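Local atomic coordinates of putative uncharacterized protein PH0300 (Pyrococcus horikoshii, PDB entry 3VRH), a protein that catalyses the ATP-dependent 2-thiolation of 5-methyluridine 54 in the T loop of tRNAs, with a [4Fe-4S] cluster as cofactor. Residues Ile74-Gly82 with Ile101-Lys111; Tyr86-Gln97 with Leu213-Pro221. All coordinates share one frame; numbering follows the deposited sequence.

In the fold
Strand 73-80 runs out to the loop at G82, the chain turns into helix 87-101, and strand 105-109 returns beside the first strand, so interaction 1 closes a short beta-alpha-beta loop at the edge of the PP-loop sheet. Interaction 2 starts inside that loop: helix 87-101 is met more than a hundred residues later by the 213-221 loop that follows helix 201-211 and carries C220, a ligand of the cluster when it is bound. The segments alternate along the chain, so the two contacts cross instead of nesting. They meet at E91, whose carboxylate joins R109 and N80 of interaction 1 to the helix of interaction 2.

Interaction 1 of 2, residues Ile74-Gly82 with Ile101-Lys111; sequences IECLHINLG and IGAPLHIVRIK
Strands 73-80 and 105-109 are parallel neighbours in a beta-alpha-beta crossover of the PP-loop domain, with helix 87-101 as the connection and 105-109 as an edge strand of the sheet within this chain. The axes of 74-80 and 105-109 approach to 4.5 Å at 23°. The backbone ladder alternates: C76 N donates to P104 O, C76 O takes H106 N in a nearly straight bond (2.7 Å), and the pattern continues through H78, V108 and N80 until I110 N, in the first turn of helix 110-114, reaches N80 O.

On the face bearing L77, H106 and V108, the polar element is a His-carboxylate bond. H106 NE2 meets E75 OE1 at 2.7 Å, nearly along the C-O axis and within the imidazole plane, although carboxylate and ring are turned 33° apart. The other oxygen, E75 OE2, pairs with R49, which probably keeps the carboxylate charged. Farther along, L77 CD1 touches V108 CG2 at 3.7 Å, and I79 CG2 meets I110 CD1 at 3.6 Å. I79 belongs to the ATP site and also packs on K135, while L81 packs on the cluster ligand C131; I110 CD1 also touches L81 CD2, so one methyl meets both residues.

The face bearing C76, H78 and N80 turns toward helix 87-101. C76 has SG beside its own backbone N (chi1 -55°), bringing the sulfur against A103 CB. L105 CD1 lies against the backbone N of H78, whose ND1 is engaged by V54 O. N80 ND2 sits 3.6 Å from R109 CD, and E91 serves both side chains. At the strand end N80 OD1 accepts from G82 N (2.8 Å), forming an Asx turn, and also receives a proton from a water that accepts from K111 N.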
loop_
_atom_site.group_PDB
_atom_site.type_symbol
_atom_site.label_atom_id
_atom_site.label_comp_id
_atom_site.label_asym_id
_atom_site.label_seq_id
_atom_site.Cartn_x
_atom_site.Cartn_y
_atom_site.Cartn_z
ATOM N N ILE A 74 34.451 8.824 -8.382
ATOM C CA ILE A 74 33.731 7.565 -8.467
ATOM C C ILE A 74 34.489 6.487 -9.223
ATOM O O ILE A 74 35.152 6.757 -10.224
ATOM C CB ILE A 74 32.321 7.748 -9.063
ATOM C CG1 ILE A 74 32.416 8.230 -10.503
ATOM C CG2 ILE A 74 31.487 8.739 -8.237
ATOM C CD1 ILE A 74 31.489 7.495 -11.420
ATOM N N GLU A 75 34.405 5.267 -8.712
ATOM C CA GLU A 75 34.857 4.090 -9.439
ATOM C C GLU A 75 33.650 3.164 -9.525
ATOM O O GLU A 75 32.713 3.297 -8.730
ATOM C CB GLU A 75 36.045 3.423 -8.732
ATOM C CG GLU A 75 37.239 4.399 -8.534
ATOM C CD GLU A 75 38.485 3.755 -7.930
ATOM O OE1 GLU A 75 38.651 2.525 -8.041
ATOM O OE2 GLU A 75 39.310 4.491 -7.344
ATOM N N CYS A 76 33.655 2.250 -10.490
ATOM C CA CYS A 76 32.507 1.390 -10.694
ATOM C C CYS A 76 32.865 -0.063 -10.520
ATOM O O CYS A 76 34.011 -0.468 -10.755
ATOM C CB CYS A 76 31.898 1.628 -12.068
ATOM S SG CYS A 76 31.472 3.347 -12.328
ATOM N N LEU A 77 31.877 -0.838 -10.087
ATOM C CA LEU A 77 32.027 -2.271 -9.941
ATOM C C LEU A 77 30.898 -2.966 -10.685
ATOM O O LEU A 77 29.723 -2.663 -10.459
ATOM C CB LEU A 77 31.981 -2.671 -8.467
ATOM C CG LEU A 77 31.763 -4.161 -8.190
ATOM C CD1 LEU A 77 32.968 -4.972 -8.633
ATOM C CD2 LEU A 77 31.455 -4.412 -6.713
ATOM N N HIS A 78 31.251 -3.902 -11.562
ATOM C CA HIS A 78 30.250 -4.714 -12.231
ATOM C C HIS A 78 30.326 -6.128 -11.727
ATOM O O HIS A 78 31.385 -6.743 -11.763
ATOM C CB HIS A 78 30.451 -4.722 -13.739
ATOM C CG HIS A 78 29.566 -5.695 -14.446
ATOM N ND1 HIS A 78 28.209 -5.499 -14.586
ATOM C CD2 HIS A 78 29.840 -6.879 -15.043
ATOM C CE1 HIS A 78 27.685 -6.518 -15.243
ATOM N NE2 HIS A 78 28.655 -7.366 -15.539
ATOM N N ILE A 79 29.197 -6.655 -11.273
ATOM C CA ILE A 79 29.183 -8.008 -10.763
ATOM C C ILE A 79 28.516 -8.907 -11.788
ATOM O O ILE A 79 27.297 -8.861 -11.988
ATOM C CB ILE A 79 28.481 -8.088 -9.394
ATOM C CG1 ILE A 79 29.267 -7.265 -8.370
ATOM C CG2 ILE A 79 28.308 -9.549 -8.942
ATOM C CD1 ILE A 79 28.481 -6.952 -7.094
ATOM N N ASN A 80 29.356 -9.702 -12.447
ATOM C CA ASN A 80 28.960 -10.599 -13.514
ATOM C C ASN A 80 28.316 -11.859 -12.906
ATOM O O ASN A 80 28.941 -12.568 -12.116
ATOM C CB ASN A 80 30.200 -10.898 -14.380
ATOM C CG ASN A 80 29.927 -11.892 -15.501
ATOM O OD1 ASN A 80 29.232 -12.891 -15.317
ATOM N ND2 ASN A 80 30.485 -11.620 -16.673
ATOM N N LEU A 81 27.060 -12.119 -13.276
ATOM C CA LEU A 81 26.250 -13.156 -12.616
ATOM C C LEU A 81 26.547 -14.564 -13.118
ATOM O O LEU A 81 26.080 -15.541 -12.550
ATOM C CB LEU A 81 24.750 -12.849 -12.738
ATOM C CG LEU A 81 24.337 -11.436 -12.322
ATOM C CD1 LEU A 81 22.807 -11.272 -12.372
ATOM C CD2 LEU A 81 24.893 -11.102 -10.939
ATOM N N GLY A 82 27.328 -14.668 -14.184
ATOM C CA GLY A 82 27.765 -15.967 -14.661
ATOM C C GLY A 82 26.700 -16.789 -15.377
ATOM O O GLY A 82 26.723 -18.027 -15.370
ATOM N N ILE A 101 31.668 7.082 -19.501
ATOM C CA ILE A 101 31.625 7.898 -18.290
ATOM C C ILE A 101 33.025 8.344 -17.930
ATOM O O ILE A 101 33.229 9.461 -17.455
ATOM C CB ILE A 101 31.054 7.123 -17.099
ATOM C CG1 ILE A 101 29.557 6.879 -17.289
ATOM C CG2 ILE A 101 31.291 7.878 -15.793
ATOM C CD1 ILE A 101 29.035 5.773 -16.420
ATOM N N GLY A 102 33.990 7.462 -18.159
ATOM C CA GLY A 102 35.370 7.762 -17.813
ATOM C C GLY A 102 35.685 7.353 -16.385
ATOM O O GLY A 102 36.485 7.985 -15.705
ATOM N N ALA A 103 35.039 6.290 -15.918
ATOM C CA ALA A 103 35.284 5.807 -14.575
ATOM C C ALA A 103 36.015 4.479 -14.643
ATOM O O ALA A 103 35.727 3.657 -15.510
ATOM C CB ALA A 103 33.952 5.647 -13.818
ATOM N N PRO A 104 36.968 4.264 -13.731
ATOM C CA PRO A 104 37.594 2.938 -13.617
ATOM C C PRO A 104 36.519 1.884 -13.318
ATOM O O PRO A 104 35.623 2.132 -12.499
ATOM C CB PRO A 104 38.508 3.070 -12.389
ATOM C CG PRO A 104 38.635 4.547 -12.136
ATOM C CD PRO A 104 37.372 5.181 -12.655
ATOM N N LEU A 105 36.610 0.726 -13.961
ATOM C CA LEU A 105 35.616 -0.319 -13.741
ATOM C C LEU A 105 36.275 -1.587 -13.237
ATOM O O LEU A 105 37.182 -2.137 -13.872
ATOM C CB LEU A 105 34.820 -0.600 -15.020
ATOM C CG LEU A 105 33.952 -1.861 -14.998
ATOM C CD1 LEU A 105 32.864 -1.774 -13.916
ATOM C CD2 LEU A 105 33.340 -2.035 -16.374
ATOM N N HIS A 106 35.832 -2.030 -12.073
ATOM C CA HIS A 106 36.313 -3.281 -11.501
ATOM C C HIS A 106 35.287 -4.350 -11.797
ATOM O O HIS A 106 34.076 -4.078 -11.789
ATOM C CB HIS A 106 36.469 -3.135 -9.997
ATOM C CG HIS A 106 37.231 -1.912 -9.590
ATOM N ND1 HIS A 106 38.608 -1.851 -9.623
ATOM C CD2 HIS A 106 36.812 -0.702 -9.144
ATOM C CE1 HIS A 106 39.004 -0.657 -9.214
ATOM N NE2 HIS A 106 37.932 0.060 -8.919
ATOM N N ILE A 107 35.754 -5.564 -12.056
ATOM C CA ILE A 107 34.831 -6.648 -12.333
ATOM C C ILE A 107 35.037 -7.845 -11.420
ATOM O O ILE A 107 36.168 -8.321 -11.248
ATOM C CB ILE A 107 34.923 -7.110 -13.795
ATOM C CG1 ILE A 107 34.765 -5.914 -14.735
ATOM C CG2 ILE A 107 33.863 -8.197 -14.076
ATOM C CD1 ILE A 107 35.199 -6.181 -16.160
ATOM N N VAL A 108 33.930 -8.304 -10.835
ATOM C CA VAL A 108 33.867 -9.560 -10.109
ATOM C C VAL A 108 32.947 -10.539 -10.832
ATOM O O VAL A 108 31.752 -10.261 -11.045
ATOM C CB VAL A 108 33.336 -9.359 -8.677
ATOM C CG1 VAL A 108 33.208 -10.698 -7.951
ATOM C CG2 VAL A 108 34.243 -8.421 -7.907
ATOM N N ARG A 109 33.497 -11.685 -11.205
ATOM C CA ARG A 109 32.731 -12.717 -11.872
ATOM C C ARG A 109 32.334 -13.771 -10.845
ATOM O O ARG A 109 33.170 -14.501 -10.331
ATOM C CB ARG A 109 33.547 -13.334 -12.999
ATOM C CG ARG A 109 34.056 -12.323 -14.004
ATOM C CD ARG A 109 33.703 -12.748 -15.412
ATOM N NE ARG A 109 34.120 -11.784 -16.429
ATOM C CZ ARG A 109 34.951 -12.070 -17.435
ATOM N NH1 ARG A 109 35.457 -13.292 -17.557
ATOM N NH2 ARG A 109 35.288 -11.136 -18.323
ATOM N N ILE A 110 31.047 -13.829 -10.532
ATOM C CA ILE A 110 30.547 -14.725 -9.497
ATOM C C ILE A 110 30.908 -16.180 -9.781
ATOM O O ILE A 110 31.324 -16.904 -8.879
ATOM C CB ILE A 110 29.033 -14.562 -9.338
ATOM C CG1 ILE A 110 28.740 -13.311 -8.494
ATOM C CG2 ILE A 110 28.419 -15.794 -8.732
ATOM C CD1 ILE A 110 27.238 -12.987 -8.377
ATOM N N LYS A 111 30.771 -16.584 -11.041
ATOM C CA LYS A 111 31.064 -17.952 -11.472
ATOM C C LYS A 111 32.542 -18.292 -11.292
ATOM O O LYS A 111 32.886 -19.427 -10.992
ATOM C CB LYS A 111 30.693 -18.128 -12.943
ATOM C CG LYS A 111 30.112 -19.493 -13.302
ATOM C CD LYS A 111 31.170 -20.568 -13.441
ATOM C CE LYS A 111 30.545 -21.863 -13.954
ATOM N NZ LYS A 111 29.606 -21.614 -15.101
HETATM O O HOH W 1 30.565 -14.838 -13.382
#

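Interaction 2 of 2, residues Tyr86-Gln97 with Leu213-Pro221; sequences YSEKSEEYAKKQ and LEYIVEECP
Q97 NE2 donates to E214 O in an almost straight bond (2.7 Å, 174°) that lies in the plane of its own amide but tilts somewhat from the carbonyl plane. The same nitrogen also donates to G56 O, and Q97 CG rests on L213 CD2 at 3.8 Å. With an alanine in place of Q97, E214 O and G56 O would probably lose their shared donor, and L213 CD2 would lose its packing against CG. One turn back, the Y93 ring sets its edge against E214 O, while I216 CG2 packs obliquely on it, 3.7 Å from Y93 CG. I216 CD1 goes on to S90 CB. An extended K96 chain carries NZ to the syn lone pair of E214 OE2, a 3.0 Å salt bridge between two solvent-exposed side chains.

At the N-cap, Y86 has its CG anti to the backbone N (chi1 -161°), which swings the ring toward the loop. P221 lies over one face in a CH-pi contact, its CG 3.6 Å from the Y86 ring centroid and 6° off the normal. A water beside S90 OG donates to E219 O (water O to E219 O 2.8 Å), bridging helix and loop.

Farther out, C220 is disulfide-bonded here to C128, both being ligands when the [4Fe-4S] cluster is bound; E219 reaches the ATP-site residue K135 on helix 127-145. The 213-221 loop runs back along helix 87-101, from L213 at Q97 to P221 at Y86, with L213 and Y215 wedged against helices 58-69 and 201-211, while A94 and E91 face H78 on strand 73-80.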
loop_
_atom_site.group_PDB
_atom_site.type_symbol
_atom_site.label_atom_id
_atom_site.label_comp_id
_atom_site.label_asym_id
_atom_site.label_seq_id
_atom_site.Cartn_x
_atom_site.Cartn_y
_atom_site.Cartn_z
ATOM N N TYR A 86 24.141 -14.702 -21.406
ATOM C CA TYR A 86 23.471 -13.510 -20.897
ATOM C C TYR A 86 24.450 -12.508 -20.286
ATOM O O TYR A 86 24.397 -11.297 -20.554
ATOM C CB TYR A 86 22.460 -13.901 -19.820
ATOM C CG TYR A 86 21.439 -12.827 -19.589
ATOM C CD1 TYR A 86 20.266 -12.806 -20.338
ATOM C CD2 TYR A 86 21.640 -11.827 -18.644
ATOM C CE1 TYR A 86 19.326 -11.828 -20.162
ATOM C CE2 TYR A 86 20.698 -10.827 -18.459
ATOM C CZ TYR A 86 19.537 -10.842 -19.227
ATOM O OH TYR A 86 18.567 -9.876 -19.083
ATOM N N SER A 87 25.313 -13.018 -19.420
ATOM C CA SER A 87 26.176 -12.162 -18.625
ATOM C C SER A 87 27.275 -11.479 -19.465
ATOM O O SER A 87 27.713 -10.366 -19.150
ATOM C CB SER A 87 26.753 -12.963 -17.458
ATOM O OG SER A 87 25.750 -13.183 -16.472
ATOM N N GLU A 88 27.688 -12.133 -20.547
ATOM C CA GLU A 88 28.738 -11.590 -21.405
ATOM C C GLU A 88 28.261 -10.275 -22.027
ATOM O O GLU A 88 28.974 -9.278 -21.999
ATOM C CB GLU A 88 29.136 -12.593 -22.499
ATOM C CG GLU A 88 29.547 -14.004 -21.998
ATOM C CD GLU A 88 28.395 -15.038 -22.005
ATOM O OE1 GLU A 88 27.237 -14.657 -21.782
ATOM O OE2 GLU A 88 28.651 -16.247 -22.233
ATOM N N LYS A 89 27.039 -10.262 -22.555
ATOM C CA LYS A 89 26.502 -9.032 -23.137
ATOM C C LYS A 89 26.316 -7.963 -22.059
ATOM O O LYS A 89 26.608 -6.789 -22.294
ATOM C CB LYS A 89 25.192 -9.264 -23.921
ATOM C CG LYS A 89 24.674 -7.990 -24.606
ATOM C CD LYS A 89 23.301 -8.141 -25.302
ATOM C CE LYS A 89 23.397 -8.943 -26.603
ATOM N NZ LYS A 89 24.486 -8.417 -27.488
ATOM N N SER A 90 25.862 -8.370 -20.873
ATOM C CA SER A 90 25.676 -7.428 -19.754
ATOM C C SER A 90 26.985 -6.759 -19.322
ATOM O O SER A 90 27.043 -5.544 -19.105
ATOM C CB SER A 90 25.024 -8.117 -18.546
ATOM O OG SER A 90 23.691 -8.564 -18.845
ATOM N N GLU A 91 28.027 -7.561 -19.156
ATOM C CA GLU A 91 29.329 -7.017 -18.825
ATOM C C GLU A 91 29.802 -6.052 -19.909
ATOM O O GLU A 91 30.385 -5.020 -19.601
ATOM C CB GLU A 91 30.349 -8.139 -18.649
ATOM C CG GLU A 91 31.715 -7.644 -18.220
ATOM C CD GLU A 91 32.679 -8.769 -17.888
ATOM O OE1 GLU A 91 32.371 -9.583 -16.986
ATOM O OE2 GLU A 91 33.742 -8.828 -18.530
ATOM N N GLU A 92 29.538 -6.382 -21.175
ATOM C CA GLU A 92 29.964 -5.522 -22.268
ATOM C C GLU A 92 29.275 -4.167 -22.209
ATOM O O GLU A 92 29.910 -3.149 -22.475
ATOM C CB GLU A 92 29.751 -6.180 -23.642
ATOM C CG GLU A 92 30.698 -7.341 -23.948
ATOM C CD GLU A 92 32.171 -6.992 -23.720
ATOM O OE1 GLU A 92 32.628 -5.936 -24.235
ATOM O OE2 GLU A 92 32.871 -7.767 -23.015
ATOM N N TYR A 93 27.987 -4.160 -21.854
ATOM C CA TYR A 93 27.231 -2.914 -21.685
ATOM C C TYR A 93 27.808 -2.061 -20.533
ATOM O O TYR A 93 27.963 -0.847 -20.649
ATOM C CB TYR A 93 25.725 -3.205 -21.490
ATOM C CG TYR A 93 25.008 -3.302 -22.819
ATOM C CD1 TYR A 93 24.998 -4.482 -23.534
ATOM C CD2 TYR A 93 24.396 -2.193 -23.385
ATOM C CE1 TYR A 93 24.385 -4.565 -24.774
ATOM C CE2 TYR A 93 23.774 -2.269 -24.619
ATOM C CZ TYR A 93 23.770 -3.459 -25.313
ATOM O OH TYR A 93 23.165 -3.551 -26.554
ATOM N N ALA A 94 28.135 -2.713 -19.427
ATOM C CA ALA A 94 28.733 -2.016 -18.304
ATOM C C ALA A 94 30.098 -1.420 -18.701
ATOM O O ALA A 94 30.375 -0.258 -18.404
ATOM C CB ALA A 94 28.867 -2.951 -17.109
ATOM N N LYS A 95 30.931 -2.200 -19.392
ATOM C CA LYS A 95 32.233 -1.689 -19.862
ATOM C C LYS A 95 32.110 -0.467 -20.764
ATOM O O LYS A 95 32.768 0.553 -20.545
ATOM C CB LYS A 95 33.046 -2.791 -20.537
ATOM C CG LYS A 95 33.684 -3.727 -19.518
ATOM C CD LYS A 95 33.916 -5.129 -20.059
ATOM C CE LYS A 95 34.816 -5.143 -21.269
ATOM N NZ LYS A 95 34.992 -6.550 -21.728
ATOM N N LYS A 96 31.248 -0.560 -21.763
ATOM C CA LYS A 96 31.019 0.567 -22.645
ATOM C C LYS A 96 30.535 1.809 -21.885
ATOM O O LYS A 96 31.026 2.914 -22.113
ATOM C CB LYS A 96 30.047 0.184 -23.759
ATOM C CG LYS A 96 29.837 1.303 -24.764
ATOM C CD LYS A 96 29.078 0.835 -26.013
ATOM C CE LYS A 96 29.295 1.798 -27.190
ATOM N NZ LYS A 96 28.597 1.352 -28.432
ATOM N N GLN A 97 29.589 1.628 -20.967
ATOM C CA GLN A 97 29.147 2.731 -20.119
ATOM C C GLN A 97 30.292 3.400 -19.351
ATOM O O GLN A 97 30.403 4.619 -19.332
ATOM C CB GLN A 97 28.084 2.242 -19.127
ATOM C CG GLN A 97 26.739 1.900 -19.772
ATOM C CD GLN A 97 25.877 1.021 -18.900
ATOM O OE1 GLN A 97 26.222 0.724 -17.747
ATOM N NE2 GLN A 97 24.737 0.590 -19.445
ATOM N N LEU A 213 23.887 6.955 -23.389
ATOM C CA LEU A 213 24.095 5.725 -22.645
ATOM C C LEU A 213 23.202 4.613 -23.196
ATOM O O LEU A 213 22.006 4.798 -23.370
ATOM C CB LEU A 213 23.819 5.944 -21.151
ATOM C CG LEU A 213 24.921 6.593 -20.310
ATOM C CD1 LEU A 213 24.303 7.116 -19.005
ATOM C CD2 LEU A 213 26.065 5.602 -20.023
ATOM N N GLU A 214 23.806 3.458 -23.462
ATOM C CA GLU A 214 23.079 2.268 -23.869
ATOM C C GLU A 214 23.105 1.258 -22.723
ATOM O O GLU A 214 24.105 1.130 -22.011
ATOM C CB GLU A 214 23.718 1.650 -25.108
ATOM C CG GLU A 214 23.936 2.619 -26.255
ATOM C CD GLU A 214 25.015 2.109 -27.213
ATOM O OE1 GLU A 214 24.700 1.248 -28.068
ATOM O OE2 GLU A 214 26.178 2.550 -27.086
ATOM N N TYR A 215 22.011 0.534 -22.552
ATOM C CA TYR A 215 21.864 -0.331 -21.388
ATOM C C TYR A 215 21.014 -1.550 -21.687
ATOM O O TYR A 215 20.237 -1.561 -22.642
ATOM C CB TYR A 215 21.239 0.463 -20.227
ATOM C CG TYR A 215 19.964 1.187 -20.605
ATOM C CD1 TYR A 215 19.986 2.505 -21.068
ATOM C CD2 TYR A 215 18.743 0.558 -20.501
ATOM C CE1 TYR A 215 18.802 3.164 -21.411
ATOM C CE2 TYR A 215 17.562 1.202 -20.833
ATOM C CZ TYR A 215 17.596 2.494 -21.291
ATOM O OH TYR A 215 16.404 3.112 -21.610
ATOM N N ILE A 216 21.152 -2.563 -20.844
ATOM C CA ILE A 216 20.283 -3.728 -20.882
ATOM C C ILE A 216 19.021 -3.445 -20.065
ATOM O O ILE A 216 19.011 -2.562 -19.205
ATOM C CB ILE A 216 21.002 -4.958 -20.290
ATOM C CG1 ILE A 216 21.087 -4.835 -18.768
ATOM C CG2 ILE A 216 22.399 -5.091 -20.872
ATOM C CD1 ILE A 216 22.118 -5.750 -18.128
ATOM N N VAL A 217 17.964 -4.202 -20.325
ATOM C CA VAL A 217 16.727 -4.069 -19.554
ATOM C C VAL A 217 16.675 -4.949 -18.302
ATOM O O VAL A 217 16.095 -4.559 -17.289
ATOM C CB VAL A 217 15.479 -4.396 -20.379
ATOM C CG1 VAL A 217 14.252 -3.929 -19.630
ATOM C CG2 VAL A 217 15.543 -3.735 -21.734
ATOM N N GLU A 218 17.264 -6.137 -18.354
ATOM C CA GLU A 218 17.121 -7.052 -17.226
ATOM C C GLU A 218 18.442 -7.647 -16.780
ATOM O O GLU A 218 19.132 -8.311 -17.552
ATOM C CB GLU A 218 16.122 -8.163 -17.561
ATOM C CG GLU A 218 15.601 -8.899 -16.350
ATOM C CD GLU A 218 14.366 -9.739 -16.673
ATOM O OE1 GLU A 218 13.852 -10.444 -15.767
ATOM O OE2 GLU A 218 13.912 -9.690 -17.843
ATOM N N GLU A 219 18.795 -7.387 -15.525
ATOM C CA GLU A 219 20.042 -7.887 -14.948
ATOM C C GLU A 219 19.964 -9.397 -14.696
ATOM O O GLU A 219 20.801 -10.161 -15.171
ATOM C CB GLU A 219 20.354 -7.141 -13.645
ATOM C CG GLU A 219 21.610 -7.619 -12.939
ATOM C CD GLU A 219 21.907 -6.833 -11.661
ATOM O OE1 GLU A 219 21.047 -6.020 -11.227
ATOM O OE2 GLU A 219 23.012 -7.022 -11.098
ATOM N N CYS A 220 18.944 -9.813 -13.947
ATOM C CA CYS A 220 18.673 -11.226 -13.698
ATOM C C CYS A 220 17.420 -11.621 -14.492
ATOM O O CYS A 220 16.328 -11.123 -14.230
ATOM C CB CYS A 220 18.487 -11.481 -12.190
ATOM S SG CYS A 220 18.251 -13.219 -11.702
ATOM N N PRO A 221 17.586 -12.507 -15.483
ATOM C CA PRO A 221 16.473 -12.935 -16.346
ATOM C C PRO A 221 15.641 -14.105 -15.781
ATOM O O PRO A 221 14.983 -14.810 -16.551
ATOM C CB PRO A 221 17.185 -13.366 -17.624
ATOM C CG PRO A 221 18.537 -13.886 -17.123
ATOM C CD PRO A 221 18.885 -13.064 -15.913
HETATM O O HOH W 2 23.200 -9.419 -16.484
#